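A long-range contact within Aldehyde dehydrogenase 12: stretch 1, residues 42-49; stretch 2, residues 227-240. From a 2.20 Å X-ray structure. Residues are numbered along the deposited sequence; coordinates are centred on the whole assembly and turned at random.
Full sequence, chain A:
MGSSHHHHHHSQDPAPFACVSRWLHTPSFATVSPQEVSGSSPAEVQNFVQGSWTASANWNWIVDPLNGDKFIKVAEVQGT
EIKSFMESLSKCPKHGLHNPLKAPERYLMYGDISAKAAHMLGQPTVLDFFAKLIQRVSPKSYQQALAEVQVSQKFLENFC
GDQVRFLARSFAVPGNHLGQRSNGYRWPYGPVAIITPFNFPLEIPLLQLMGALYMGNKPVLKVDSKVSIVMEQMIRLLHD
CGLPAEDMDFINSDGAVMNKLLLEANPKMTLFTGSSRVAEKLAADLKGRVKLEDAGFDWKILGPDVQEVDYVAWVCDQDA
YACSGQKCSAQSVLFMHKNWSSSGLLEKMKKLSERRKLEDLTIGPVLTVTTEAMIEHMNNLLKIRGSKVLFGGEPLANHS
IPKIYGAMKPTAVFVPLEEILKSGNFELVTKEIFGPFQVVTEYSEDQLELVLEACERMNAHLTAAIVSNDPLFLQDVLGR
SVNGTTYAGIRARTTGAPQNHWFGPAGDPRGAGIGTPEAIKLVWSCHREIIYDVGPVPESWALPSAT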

ATOM      1  N   PRO A  42     -28.332 -43.202  -8.135  1.00 38.41           N
ATOM      2  CA  PRO A  42     -27.936 -42.212  -7.132  1.00 35.47           C
ATOM      3  C   PRO A  42     -26.425 -42.087  -7.008  1.00 44.67           C
ATOM      4  O   PRO A  42     -25.661 -42.999  -7.322  1.00 47.03           O
ATOM      5  CB  PRO A  42     -28.542 -42.762  -5.837  1.00 36.06           C
ATOM      6  CG  PRO A  42     -28.584 -44.233  -6.052  1.00 37.52           C
ATOM      7  CD  PRO A  42     -28.844 -44.441  -7.517  1.00 37.99           C
ATOM      8  N   ALA A  43     -26.008 -40.922  -6.523  1.00 33.57           N
ATOM      9  CA  ALA A  43     -24.619 -40.634  -6.213  1.00 32.85           C
ATOM     10  C   ALA A  43     -24.438 -40.572  -4.703  1.00 39.56           C
ATOM     11  O   ALA A  43     -25.402 -40.423  -3.948  1.00 34.88           O
ATOM     12  CB  ALA A  43     -24.173 -39.313  -6.846  1.00 31.64           C
ATOM     13  N   GLU A  44     -23.190 -40.691  -4.263  1.00 39.76           N
ATOM     14  CA  GLU A  44     -22.867 -40.553  -2.853  1.00 39.82           C
ATOM     15  C   GLU A  44     -21.823 -39.465  -2.657  1.00 41.38           C
ATOM     16  O   GLU A  44     -20.982 -39.217  -3.528  1.00 35.81           O
ATOM     17  CB  GLU A  44     -22.374 -41.874  -2.243  1.00 46.38           C
ATOM     18  CG  GLU A  44     -21.130 -42.471  -2.872  1.00 50.65           C
ATOM     19  CD  GLU A  44     -20.595 -43.646  -2.067  1.00 60.83           C
ATOM     20  OE1 GLU A  44     -19.525 -43.499  -1.432  1.00 57.71           O
ATOM     21  OE2 GLU A  44     -21.256 -44.711  -2.056  1.00 61.77           O
ATOM     22  N   VAL A  45     -21.904 -38.806  -1.505  1.00 41.37           N
ATOM     23  CA  VAL A  45     -20.965 -37.765  -1.106  1.00 33.17           C
ATOM     24  C   VAL A  45     -20.252 -38.237   0.151  1.00 35.45           C
ATOM     25  O   VAL A  45     -20.900 -38.624   1.130  1.00 33.01           O
ATOM     26  CB  VAL A  45     -21.673 -36.422  -0.854  1.00 29.81           C
ATOM     27  CG1 VAL A  45     -20.660 -35.351  -0.464  1.00 28.72           C
ATOM     28  CG2 VAL A  45     -22.453 -36.015  -2.080  1.00 28.12           C
ATOM     29  N   GLN A  46     -18.928 -38.204   0.122  1.00 37.08           N
ATOM     30  CA  GLN A  46     -18.122 -38.692   1.226  1.00 29.42           C
ATOM     31  C   GLN A  46     -17.441 -37.538   1.942  1.00 28.37           C
ATOM     32  O   GLN A  46     -17.356 -36.413   1.441  1.00 32.14           O
ATOM     33  CB  GLN A  46     -17.075 -39.696   0.734  1.00 30.08           C
ATOM     34  CG  GLN A  46     -17.664 -40.914   0.050  1.00 45.38           C
ATOM     35  CD  GLN A  46     -16.604 -41.865  -0.452  1.00 53.98           C
ATOM     36  OE1 GLN A  46     -16.142 -41.754  -1.586  1.00 54.59           O
ATOM     37  NE2 GLN A  46     -16.201 -42.802   0.398  1.00 52.14           N
ATOM     38  N   ASN A  47     -16.950 -37.843   3.133  1.00 32.00           N
ATOM     39  CA  ASN A  47     -16.090 -36.932   3.862  1.00 35.28           C
ATOM     40  C   ASN A  47     -14.636 -37.190   3.489  1.00 27.79           C
ATOM     41  O   ASN A  47     -14.279 -38.249   2.969  1.00 34.40           O
ATOM     42  CB  ASN A  47     -16.284 -37.092   5.371  1.00 30.60           C
ATOM     43  CG  ASN A  47     -17.747 -37.071   5.776  1.00 29.12           C
ATOM     44  OD1 ASN A  47     -18.391 -36.019   5.773  1.00 27.87           O
ATOM     45  ND2 ASN A  47     -18.282 -38.239   6.125  1.00 29.75           N
ATOM     46  N   PHE A  48     -13.795 -36.197   3.757  1.00 26.90           N
ATOM     47  CA  PHE A  48     -12.352 -36.336   3.629  1.00 28.76           C
ATOM     48  C   PHE A  48     -11.727 -35.888   4.938  1.00 29.95           C
ATOM     49  O   PHE A  48     -11.904 -34.736   5.350  1.00 32.60           O
ATOM     50  CB  PHE A  48     -11.813 -35.509   2.461  1.00 30.36           C
ATOM     51  CG  PHE A  48     -10.397 -35.834   2.089  1.00 28.69           C
ATOM     52  CD1 PHE A  48     -10.116 -36.913   1.270  1.00 36.17           C
ATOM     53  CD2 PHE A  48      -9.349 -35.054   2.547  1.00 27.98           C
ATOM     54  CE1 PHE A  48      -8.818 -37.211   0.918  1.00 31.62           C
ATOM     55  CE2 PHE A  48      -8.050 -35.348   2.198  1.00 26.83           C
ATOM     56  CZ  PHE A  48      -7.784 -36.429   1.385  1.00 29.02           C
ATOM     57  N   VAL A  49     -11.005 -36.792   5.593  1.00 31.42           N
ATOM     58  CA  VAL A  49     -10.400 -36.494   6.884  1.00 28.37           C
ATOM     59  C   VAL A  49      -9.161 -37.358   7.043  1.00 37.87           C
ATOM     60  O   VAL A  49      -9.130 -38.515   6.611  1.00 28.95           O
ATOM     61  CB  VAL A  49     -11.401 -36.711   8.040  1.00 36.17           C
ATOM     62  CG1 VAL A  49     -11.722 -38.188   8.207  1.00 29.19           C
ATOM     63  CG2 VAL A  49     -10.863 -36.132   9.333  1.00 27.68           C
TER
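Stretch 2 227-240: VSIVMEQMIRLLHD

A helix lies across an extended segment in a small, mixed contact: apolar at one end, polar in the middle and aromatic at the other. Stretch 1 runs as two short strands, 43-45 and 47-49, with Gln46 between them. Stretch 2 is helical through Asp240, held by regular backbone hydrogen bonds. The axes of strand 43-45 and the helix approach to 9.0 Å, and their N-to-C directions cross at 76°. Together the stretches bury 413 Å².

The backbones come nearest at Val45 and Ile229, whose CA atoms are 5.6 Å apart. Val45 CG2 packs on Ile229 CB at 3.6 Å, and Val45 CG1 lies 3.6 Å from Ser228 OG. Ala43 CB adds an apolar contact to Ile229 CD1 at 3.9 Å.

One helical turn on, Glu232 points toward stretch 1. Glu232 OE1 accepts a nearly straight hydrogen bond from Gln46 N at 2.8 Å. Glu232 OE2 forms a salt bridge with Arg236 NE at 2.9 Å, so the carboxylate joins the backbone of stretch 1 at Gln46 to the next turn of the helix. Arg236 NH2 also gives a weak hydrogen bond to Gln46 OE1 at 3.3 Å.

Farther along, His239 CE1 sits over one face of the Phe48 ring, 3.4 Å from Phe48 CZ. The ring planes meet obliquely, at 43°. Asn47 points away from the helix and makes no contact with it; its side chain is hydrogen-bonded elsewhere in the structure.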

ATOM      1  N   VAL A 227     -26.054 -29.637  -1.203  1.00 24.90           N
ATOM      2  CA  VAL A 227     -25.264 -29.297  -2.380  1.00 27.81           C
ATOM      3  C   VAL A 227     -23.797 -29.670  -2.244  1.00 26.51           C
ATOM      4  O   VAL A 227     -23.013 -29.376  -3.150  1.00 25.61           O
ATOM      5  CB  VAL A 227     -25.390 -27.800  -2.721  1.00 26.49           C
ATOM      6  CG1 VAL A 227     -26.845 -27.413  -2.871  1.00 23.95           C
ATOM      7  CG2 VAL A 227     -24.717 -26.968  -1.647  1.00 22.94           C
ATOM      8  N   SER A 228     -23.392 -30.315  -1.147  1.00 26.82           N
ATOM      9  CA  SER A 228     -21.975 -30.545  -0.888  1.00 28.51           C
ATOM     10  C   SER A 228     -21.319 -31.444  -1.924  1.00 36.89           C
ATOM     11  O   SER A 228     -20.091 -31.588  -1.902  1.00 32.44           O
ATOM     12  CB  SER A 228     -21.778 -31.150   0.504  1.00 26.47           C
ATOM     13  OG  SER A 228     -22.451 -32.392   0.630  1.00 27.68           O
ATOM     14  N   ILE A 229     -22.101 -32.055  -2.820  1.00 34.00           N
ATOM     15  CA  ILE A 229     -21.525 -32.897  -3.863  1.00 26.56           C
ATOM     16  C   ILE A 229     -20.605 -32.081  -4.755  1.00 28.04           C
ATOM     17  O   ILE A 229     -19.609 -32.598  -5.274  1.00 27.07           O
ATOM     18  CB  ILE A 229     -22.641 -33.591  -4.676  1.00 35.07           C
ATOM     19  CG1 ILE A 229     -22.062 -34.719  -5.531  1.00 27.22           C
ATOM     20  CG2 ILE A 229     -23.390 -32.591  -5.554  1.00 30.91           C
ATOM     21  CD1 ILE A 229     -23.109 -35.700  -6.046  1.00 29.01           C
ATOM     22  N   VAL A 230     -20.898 -30.789  -4.915  1.00 30.42           N
ATOM     23  CA  VAL A 230     -20.126 -29.950  -5.827  1.00 28.19           C
ATOM     24  C   VAL A 230     -18.710 -29.767  -5.303  1.00 31.73           C
ATOM     25  O   VAL A 230     -17.727 -30.042  -6.000  1.00 40.07           O
ATOM     26  CB  VAL A 230     -20.824 -28.596  -6.034  1.00 27.63           C
ATOM     27  CG1 VAL A 230     -19.955 -27.683  -6.881  1.00 22.34           C
ATOM     28  CG2 VAL A 230     -22.185 -28.805  -6.675  1.00 23.51           C
ATOM     29  N   MET A 231     -18.585 -29.300  -4.056  1.00 24.92           N
ATOM     30  CA  MET A 231     -17.258 -29.118  -3.478  1.00 26.56           C
ATOM     31  C   MET A 231     -16.529 -30.441  -3.324  1.00 22.91           C
ATOM     32  O   MET A 231     -15.296 -30.473  -3.364  1.00 29.18           O
ATOM     33  CB  MET A 231     -17.348 -28.412  -2.128  1.00 27.54           C
ATOM     34  CG  MET A 231     -17.239 -26.914  -2.229  1.00 31.24           C
ATOM     35  SD  MET A 231     -15.876 -26.333  -3.261  1.00 31.24           S
ATOM     36  CE  MET A 231     -14.472 -26.746  -2.233  1.00 24.71           C
ATOM     37  N   GLU A 232     -17.265 -31.540  -3.146  1.00 23.74           N
ATOM     38  CA  GLU A 232     -16.622 -32.846  -3.090  1.00 25.00           C
ATOM     39  C   GLU A 232     -15.905 -33.145  -4.400  1.00 24.71           C
ATOM     40  O   GLU A 232     -14.746 -33.575  -4.406  1.00 32.06           O
ATOM     41  CB  GLU A 232     -17.656 -33.927  -2.773  1.00 29.78           C
ATOM     42  CG  GLU A 232     -17.062 -35.168  -2.132  1.00 38.62           C
ATOM     43  CD  GLU A 232     -17.345 -36.432  -2.911  1.00 48.09           C
ATOM     44  OE1 GLU A 232     -17.839 -37.404  -2.306  1.00 46.12           O
ATOM     45  OE2 GLU A 232     -17.073 -36.455  -4.129  1.00 56.58           O
ATOM     46  N   GLN A 233     -16.579 -32.898  -5.526  1.00 24.76           N
ATOM     47  CA  GLN A 233     -15.937 -33.042  -6.830  1.00 31.86           C
ATOM     48  C   GLN A 233     -14.807 -32.037  -7.003  1.00 24.12           C
ATOM     49  O   GLN A 233     -13.759 -32.362  -7.570  1.00 30.42           O
ATOM     50  CB  GLN A 233     -16.974 -32.883  -7.942  1.00 27.67           C
ATOM     51  CG  GLN A 233     -18.117 -33.878  -7.854  1.00 37.83           C
ATOM     52  CD  GLN A 233     -17.640 -35.314  -7.930  1.00 38.90           C
ATOM     53  OE1 GLN A 233     -17.033 -35.728  -8.916  1.00 40.68           O
ATOM     54  NE2 GLN A 233     -17.905 -36.079  -6.881  1.00 39.21           N
ATOM     55  N   MET A 234     -14.999 -30.809  -6.516  1.00 25.02           N
ATOM     56  CA  MET A 234     -13.950 -29.800  -6.637  1.00 24.82           C
ATOM     57  C   MET A 234     -12.709 -30.198  -5.846  1.00 33.85           C
ATOM     58  O   MET A 234     -11.578 -29.964  -6.290  1.00 30.50           O
ATOM     59  CB  MET A 234     -14.475 -28.441  -6.177  1.00 22.37           C
ATOM     60  CG  MET A 234     -13.489 -27.310  -6.383  1.00 22.13           C
ATOM     61  SD  MET A 234     -13.134 -27.039  -8.127  1.00 29.57           S
ATOM     62  CE  MET A 234     -11.523 -26.275  -8.000  1.00 26.76           C
ATOM     63  N   ILE A 235     -12.898 -30.819  -4.679  1.00 37.75           N
ATOM     64  CA  ILE A 235     -11.761 -31.239  -3.867  1.00 31.05           C
ATOM     65  C   ILE A 235     -10.988 -32.356  -4.557  1.00 30.45           C
ATOM     66  O   ILE A 235      -9.754 -32.407  -4.492  1.00 32.96           O
ATOM     67  CB  ILE A 235     -12.234 -31.656  -2.464  1.00 34.84           C
ATOM     68  CG1 ILE A 235     -12.715 -30.429  -1.693  1.00 29.41           C
ATOM     69  CG2 ILE A 235     -11.111 -32.329  -1.704  1.00 24.24           C
ATOM     70  CD1 ILE A 235     -13.458 -30.767  -0.417  1.00 28.30           C
ATOM     71  N   ARG A 236     -11.697 -33.264  -5.234  1.00 24.42           N
ATOM     72  CA  ARG A 236     -11.023 -34.306  -6.003  1.00 29.92           C
ATOM     73  C   ARG A 236     -10.172 -33.702  -7.109  1.00 29.48           C
ATOM     74  O   ARG A 236      -9.038 -34.139  -7.341  1.00 38.59           O
ATOM     75  CB  ARG A 236     -12.050 -35.279  -6.580  1.00 26.16           C
ATOM     76  CG  ARG A 236     -12.848 -35.982  -5.508  1.00 32.34           C
ATOM     77  CD  ARG A 236     -13.836 -36.994  -6.065  1.00 29.13           C
ATOM     78  NE  ARG A 236     -14.544 -37.672  -4.982  1.00 34.40           N
ATOM     79  CZ  ARG A 236     -14.113 -38.775  -4.379  1.00 45.94           C
ATOM     80  NH1 ARG A 236     -12.975 -39.340  -4.762  1.00 29.38           N
ATOM     81  NH2 ARG A 236     -14.819 -39.316  -3.391  1.00 34.32           N
ATOM     82  N   LEU A 237     -10.702 -32.689  -7.796  1.00 36.11           N
ATOM     83  CA  LEU A 237      -9.912 -31.955  -8.779  1.00 30.43           C
ATOM     84  C   LEU A 237      -8.696 -31.314  -8.124  1.00 27.31           C
ATOM     85  O   LEU A 237      -7.577 -31.401  -8.644  1.00 33.33           O
ATOM     86  CB  LEU A 237     -10.790 -30.900  -9.462  1.00 31.87           C
ATOM     87  CG  LEU A 237     -10.271 -29.947 -10.552  1.00 27.95           C
ATOM     88  CD1 LEU A 237     -11.471 -29.301 -11.244  1.00 31.35           C
ATOM     89  CD2 LEU A 237      -9.309 -28.860 -10.036  1.00 38.46           C
ATOM     90  N   LEU A 238      -8.900 -30.656  -6.979  1.00 26.84           N
ATOM     91  CA  LEU A 238      -7.796 -29.973  -6.311  1.00 22.19           C
ATOM     92  C   LEU A 238      -6.707 -30.955  -5.899  1.00 28.68           C
ATOM     93  O   LEU A 238      -5.513 -30.639  -5.982  1.00 25.84           O
ATOM     94  CB  LEU A 238      -8.316 -29.198  -5.099  1.00 26.69           C
ATOM     95  CG  LEU A 238      -9.071 -27.902  -5.397  1.00 31.34           C
ATOM     96  CD1 LEU A 238      -9.797 -27.393  -4.162  1.00 20.40           C
ATOM     97  CD2 LEU A 238      -8.103 -26.849  -5.923  1.00 20.26           C
ATOM     98  N   HIS A 239      -7.097 -32.150  -5.449  1.00 26.37           N
ATOM     99  CA  HIS A 239      -6.109 -33.178  -5.138  1.00 31.99           C
ATOM    100  C   HIS A 239      -5.322 -33.573  -6.380  1.00 30.52           C
ATOM    101  O   HIS A 239      -4.100 -33.744  -6.320  1.00 33.48           O
ATOM    102  CB  HIS A 239      -6.791 -34.399  -4.524  1.00 30.62           C
ATOM    103  CG  HIS A 239      -7.207 -34.210  -3.099  1.00 32.26           C
ATOM    104  ND1 HIS A 239      -8.349 -34.779  -2.579  1.00 34.74           N
ATOM    105  CD2 HIS A 239      -6.635 -33.520  -2.084  1.00 30.07           C
ATOM    106  CE1 HIS A 239      -8.462 -34.449  -1.306  1.00 29.20           C
ATOM    107  NE2 HIS A 239      -7.435 -33.686  -0.979  1.00 32.31           N
ATOM    108  N   ASP A 240      -6.005 -33.711  -7.519  1.00 26.65           N
ATOM    109  CA  ASP A 240      -5.310 -33.982  -8.773  1.00 25.58           C
ATOM    110  C   ASP A 240      -4.385 -32.844  -9.177  1.00 24.90           C
ATOM    111  O   ASP A 240      -3.427 -33.077  -9.921  1.00 25.35           O
ATOM    112  CB  ASP A 240      -6.316 -34.249  -9.892  1.00 40.10           C
ATOM    113  CG  ASP A 240      -6.938 -35.626  -9.798  1.00 48.99           C
ATOM    114  OD1 ASP A 240      -6.524 -36.400  -8.906  1.00 52.72           O
ATOM    115  OD2 ASP A 240      -7.836 -35.935 -10.608  1.00 52.24           O
TER